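Local structure of periplasmic binding protein (4MO9) at residues V202-V206 against G215-S219; N256-I262 against W299-A304. The protein probably serves as the solute-binding component of an ABC importer, capturing an iron-chelate-type substrate between two lobes for delivery to the membrane permease. All coordinates share one frame; numbering follows the deposited sequence.

Interaction 1: residues V202-V206 against G215-S219; sequences VYLEV and GNSFS
Glu-205 and Val-206, at the C-terminal end of strand 201-206, grip the loop that returns past them toward helix 224-230, in one of the two alpha/beta lobes of a TroA-like periplasmic binding protein. The returning loop lies beside the strand end, and three direct hydrogen bonds tie it there. Val-206 N reaches Asn-216 O at 3.0 Å in the sole backbone-to-backbone one. Ser-217 turns its OG anti to its own nitrogen (chi1 -169°), which carries the hydroxyl to Leu-204 O; the bond of 2.7 Å from Ser-217 OG to Leu-204 O lies in the carbonyl plane. Glu-205 stretches out fully, CG anti to the backbone N, and its carboxylate reaches Gly-215, whose N-H comes down on OE2 from above the carboxylate plane. That Gly-215 N to Glu-205 OE2 bond is 2.8 Å long and nearly straight at 177°. Tyr-203 OH donates to the other oxygen, Glu-205 OE1, at 2.6 Å, on its anti side but 32° out of the carboxylate plane. OE1 also forms a salt bridge with Arg-296, so both oxygens of this buried acid are engaged. A water donates to both Tyr-203 OH and Gly-215 O, the latter at 2.7 Å. With an alanine here in place of Glu-205, the Gly-215 N-H and the Arg-296 guanidinium would probably lose this acceptor, and the Tyr-203 hydroxyl would be freer to turn. Gly-215 CA lies 3.3 Å from Val-206 O in a CA-H...O contact. Next to these polar bonds, the Phe-218 ring, which Trp-224 also meets, packs its CD1 on Leu-204 CB. Val-206 CG2 lies 3.5 Å from Phe-218 CZ, these two side chains crossing at about a right angle.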
# COMPACT_ATOMS: atom_id res chain seq x y z
N VAL A 202 -1.49 -6.22 -20.23
CA VAL A 202 -0.59 -6.53 -19.12
C VAL A 202 -1.05 -7.75 -18.32
O VAL A 202 -2.24 -7.91 -18.03
CB VAL A 202 -0.41 -5.29 -18.20
CG1 VAL A 202 -1.75 -4.80 -17.66
CG2 VAL A 202 0.53 -5.60 -17.05
N TYR A 203 -0.10 -8.63 -18.00
CA TYR A 203 -0.37 -9.72 -17.06
C TYR A 203 0.22 -9.35 -15.70
O TYR A 203 1.41 -9.01 -15.61
CB TYR A 203 0.18 -11.06 -17.56
CG TYR A 203 0.17 -12.12 -16.48
CD1 TYR A 203 -1.01 -12.45 -15.82
CD2 TYR A 203 1.34 -12.77 -16.10
CE1 TYR A 203 -1.03 -13.40 -14.81
CE2 TYR A 203 1.33 -13.72 -15.09
CZ TYR A 203 0.14 -14.03 -14.45
OH TYR A 203 0.11 -14.98 -13.45
N LEU A 204 -0.60 -9.39 -14.66
CA LEU A 204 -0.20 -8.97 -13.31
C LEU A 204 -0.18 -10.17 -12.38
O LEU A 204 -1.13 -10.96 -12.38
CB LEU A 204 -1.19 -7.94 -12.76
CG LEU A 204 -1.46 -6.65 -13.55
CD1 LEU A 204 -2.67 -5.92 -12.96
CD2 LEU A 204 -0.25 -5.75 -13.51
N GLU A 205 0.87 -10.32 -11.59
CA GLU A 205 0.92 -11.45 -10.67
C GLU A 205 1.67 -11.08 -9.40
O GLU A 205 2.72 -10.43 -9.47
CB GLU A 205 1.57 -12.69 -11.31
CG GLU A 205 1.51 -13.94 -10.41
CD GLU A 205 2.36 -15.11 -10.91
OE1 GLU A 205 2.38 -15.37 -12.14
OE2 GLU A 205 2.99 -15.79 -10.07
N VAL A 206 1.10 -11.46 -8.25
CA VAL A 206 1.83 -11.36 -6.98
C VAL A 206 2.84 -12.51 -6.96
O VAL A 206 2.45 -13.69 -7.01
CB VAL A 206 0.89 -11.48 -5.76
CG1 VAL A 206 1.64 -11.11 -4.48
CG2 VAL A 206 -0.30 -10.55 -5.94
N GLY A 215 1.16 -17.08 -8.42
CA GLY A 215 0.53 -16.31 -7.37
C GLY A 215 -0.79 -15.77 -7.88
O GLY A 215 -1.21 -16.10 -9.00
N ASN A 216 -1.45 -14.95 -7.06
CA ASN A 216 -2.73 -14.37 -7.46
C ASN A 216 -2.60 -13.37 -8.60
O ASN A 216 -1.64 -12.59 -8.64
CB ASN A 216 -3.39 -13.67 -6.26
CG ASN A 216 -3.89 -14.64 -5.22
OD1 ASN A 216 -4.23 -15.79 -5.52
ND2 ASN A 216 -3.96 -14.18 -3.98
N SER A 217 -3.56 -13.40 -9.52
CA SER A 217 -3.68 -12.34 -10.52
C SER A 217 -4.88 -11.50 -10.14
O SER A 217 -5.36 -11.59 -9.00
CB SER A 217 -3.83 -12.89 -11.93
OG SER A 217 -3.68 -11.85 -12.89
N PHE A 218 -5.37 -10.67 -11.05
CA PHE A 218 -6.37 -9.67 -10.68
C PHE A 218 -7.46 -9.44 -11.74
O PHE A 218 -7.21 -9.63 -12.93
CB PHE A 218 -5.68 -8.33 -10.39
CG PHE A 218 -4.69 -8.38 -9.25
CD1 PHE A 218 -3.36 -8.73 -9.48
CD2 PHE A 218 -5.08 -8.08 -7.96
CE1 PHE A 218 -2.44 -8.78 -8.44
CE2 PHE A 218 -4.17 -8.12 -6.91
CZ PHE A 218 -2.85 -8.48 -7.15
N SER A 219 -8.65 -9.02 -11.30
CA SER A 219 -9.67 -8.51 -12.21
C SER A 219 -9.24 -7.11 -12.63
O SER A 219 -8.21 -6.62 -12.18
CB SER A 219 -11.01 -8.40 -11.50
OG SER A 219 -10.97 -7.31 -10.59
O HOH W 1 -1.87 -16.02 -11.62

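Interaction 2: residues N256-I262 against W299-A304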
# COMPACT_ATOMS: atom_id res chain seq x y z
N ASN A 256 -0.34 -13.82 -24.64
CA ASN A 256 0.94 -13.22 -25.01
C ASN A 256 0.97 -11.72 -24.74
O ASN A 256 1.03 -10.92 -25.67
CB ASN A 256 1.26 -13.51 -26.49
CG ASN A 256 2.72 -13.31 -26.83
OD1 ASN A 256 3.59 -13.32 -25.95
ND2 ASN A 256 3.00 -13.12 -28.11
N PRO A 257 0.91 -11.33 -23.47
CA PRO A 257 0.71 -9.91 -23.14
C PRO A 257 1.90 -9.02 -23.53
O PRO A 257 3.04 -9.51 -23.59
CB PRO A 257 0.53 -9.92 -21.62
CG PRO A 257 1.30 -11.14 -21.17
CD PRO A 257 1.10 -12.16 -22.27
N ASP A 258 1.63 -7.74 -23.80
CA ASP A 258 2.69 -6.78 -24.11
C ASP A 258 3.65 -6.62 -22.93
O ASP A 258 4.86 -6.44 -23.12
CB ASP A 258 2.09 -5.41 -24.44
CG ASP A 258 1.32 -5.40 -25.76
OD1 ASP A 258 1.77 -6.04 -26.74
OD2 ASP A 258 0.25 -4.75 -25.81
N ILE A 259 3.10 -6.67 -21.71
CA ILE A 259 3.86 -6.37 -20.50
C ILE A 259 3.52 -7.40 -19.41
O ILE A 259 2.39 -7.87 -19.33
CB ILE A 259 3.52 -4.92 -20.02
CG1 ILE A 259 4.01 -3.89 -21.05
CG2 ILE A 259 4.10 -4.62 -18.63
CD1 ILE A 259 3.49 -2.48 -20.82
N ILE A 260 4.52 -7.78 -18.62
CA ILE A 260 4.32 -8.65 -17.46
C ILE A 260 4.86 -7.89 -16.25
O ILE A 260 5.94 -7.29 -16.32
CB ILE A 260 5.09 -9.99 -17.59
CG1 ILE A 260 4.45 -10.90 -18.65
CG2 ILE A 260 5.15 -10.73 -16.25
CD1 ILE A 260 5.30 -12.17 -18.98
N MSE A 261 4.11 -7.88 -15.15
CA MSE A 261 4.62 -7.28 -13.92
C MSE A 261 4.40 -8.26 -12.77
O MSE A 261 3.26 -8.67 -12.51
CB MSE A 261 3.94 -5.94 -13.64
CG MSE A 261 4.66 -5.12 -12.58
SE MSE A 261 3.78 -3.42 -12.21
CE MSE A 261 3.66 -2.82 -14.07
N ILE A 262 5.50 -8.65 -12.12
CA ILE A 262 5.46 -9.58 -10.99
C ILE A 262 5.68 -8.82 -9.69
O ILE A 262 6.74 -8.22 -9.51
CB ILE A 262 6.56 -10.66 -11.10
CG1 ILE A 262 6.54 -11.34 -12.47
CG2 ILE A 262 6.43 -11.67 -9.96
CD1 ILE A 262 5.29 -12.16 -12.73
N TRP A 299 7.63 -19.35 -21.20
CA TRP A 299 7.82 -17.92 -20.93
C TRP A 299 8.98 -17.32 -21.72
O TRP A 299 8.94 -16.14 -22.08
CB TRP A 299 7.99 -17.64 -19.43
CG TRP A 299 6.68 -17.50 -18.71
CD1 TRP A 299 5.57 -18.28 -18.86
CD2 TRP A 299 6.33 -16.50 -17.74
NE1 TRP A 299 4.56 -17.85 -18.04
CE2 TRP A 299 4.99 -16.75 -17.34
CE3 TRP A 299 7.01 -15.42 -17.16
CZ2 TRP A 299 4.33 -15.96 -16.40
CZ3 TRP A 299 6.34 -14.63 -16.22
CH2 TRP A 299 5.02 -14.91 -15.85
N SER A 300 10.00 -18.14 -22.02
CA SER A 300 11.16 -17.70 -22.78
C SER A 300 10.75 -17.14 -24.13
O SER A 300 11.43 -16.28 -24.69
CB SER A 300 12.12 -18.88 -23.01
OG SER A 300 13.27 -18.78 -22.20
N ASP A 301 9.63 -17.66 -24.64
CA ASP A 301 9.14 -17.32 -25.97
C ASP A 301 8.05 -16.26 -25.91
O ASP A 301 7.48 -15.89 -26.94
CB ASP A 301 8.57 -18.57 -26.65
CG ASP A 301 9.62 -19.64 -26.88
OD1 ASP A 301 10.76 -19.30 -27.25
OD2 ASP A 301 9.30 -20.83 -26.68
N LEU A 302 7.75 -15.78 -24.71
CA LEU A 302 6.73 -14.75 -24.55
C LEU A 302 7.20 -13.41 -25.11
O LEU A 302 8.34 -12.99 -24.88
CB LEU A 302 6.33 -14.58 -23.08
CG LEU A 302 5.38 -15.63 -22.50
CD1 LEU A 302 5.08 -15.37 -21.03
CD2 LEU A 302 4.10 -15.69 -23.30
N LYS A 303 6.31 -12.74 -25.84
CA LYS A 303 6.56 -11.40 -26.35
C LYS A 303 7.08 -10.47 -25.24
O LYS A 303 8.03 -9.71 -25.46
CB LYS A 303 5.27 -10.85 -26.96
CG LYS A 303 5.35 -9.44 -27.49
CD LYS A 303 4.08 -9.05 -28.26
CE LYS A 303 2.89 -8.90 -27.33
NZ LYS A 303 1.69 -8.39 -28.05
N ALA A 304 6.49 -10.54 -24.05
CA ALA A 304 6.92 -9.68 -22.95
C ALA A 304 8.37 -9.96 -22.51
O ALA A 304 9.10 -9.04 -22.14
CB ALA A 304 5.97 -9.79 -21.76
O HOH W 2 4.18 -12.07 -23.69
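Asn-256 swings CG anti to its backbone N (chi1 -163°), bringing OD1 to the start of helix 303-306, while Lys-303 bends at chi3 (70°) to bring its ammonium to Asp-258. The contact joins the turn into strand 259-263, a parallel strand of the lobe's mixed sheet, to the 3-10 turn and short helix that lead on to strand 310-313. Asn-256 OD1 accepts Lys-303 N at 2.8 Å, in the carbonyl plane and on a lone pair, so a side chain from outside the helix binds the first N-H after the N-cap residue Leu-302. The amide also lies against Lys-303 CB, the two side chains crossing at about a right angle. Farther out, the lysine runs beside Asp-258, and its NZ makes a salt bridge of 2.7 Å to Asp-258 OD1 from above the carboxylate plane. Inside, Ile-260 packs CG1 on Ala-304 CB at 3.6 Å and lays CD1 over one face of the Trp-299 indole, 4.2 Å from the six-membered ring centroid, a CH-pi contact. Leu-302 CD1 lies over the same face, offset toward the rim, whereas Ile-262 CD1 meets the ring at its edge. A water bridges the junction, donating to Asn-256 OD1 and Pro-257 O and accepting from Ala-304 N at 2.8 Å.

Both contacts hang on the same mixed sheet, since strands 201-206 and 259-263 are neighbours in it: Tyr-203 N lies 2.9 Å from Ile-259 O and Tyr-203 O 3.0 Å from Met-261 N, both probable hydrogen bonds. Interaction 1 sits at the C-terminal end of its strand, with the Val-206 side chain about 12 Å from a bound trimethylamine oxide, and holds a loop through a buried carboxylate and backbone groups. Interaction 2 lies farther from the chain's centre, where the neighbouring strand begins; it joins apolar packing around Trp-299 to a fringe where Asn-256, Asp-258 and Lys-303 are partly exposed. Tyr-203 also packs on Pro-257, its CB 3.8 Å from Pro-257 CG.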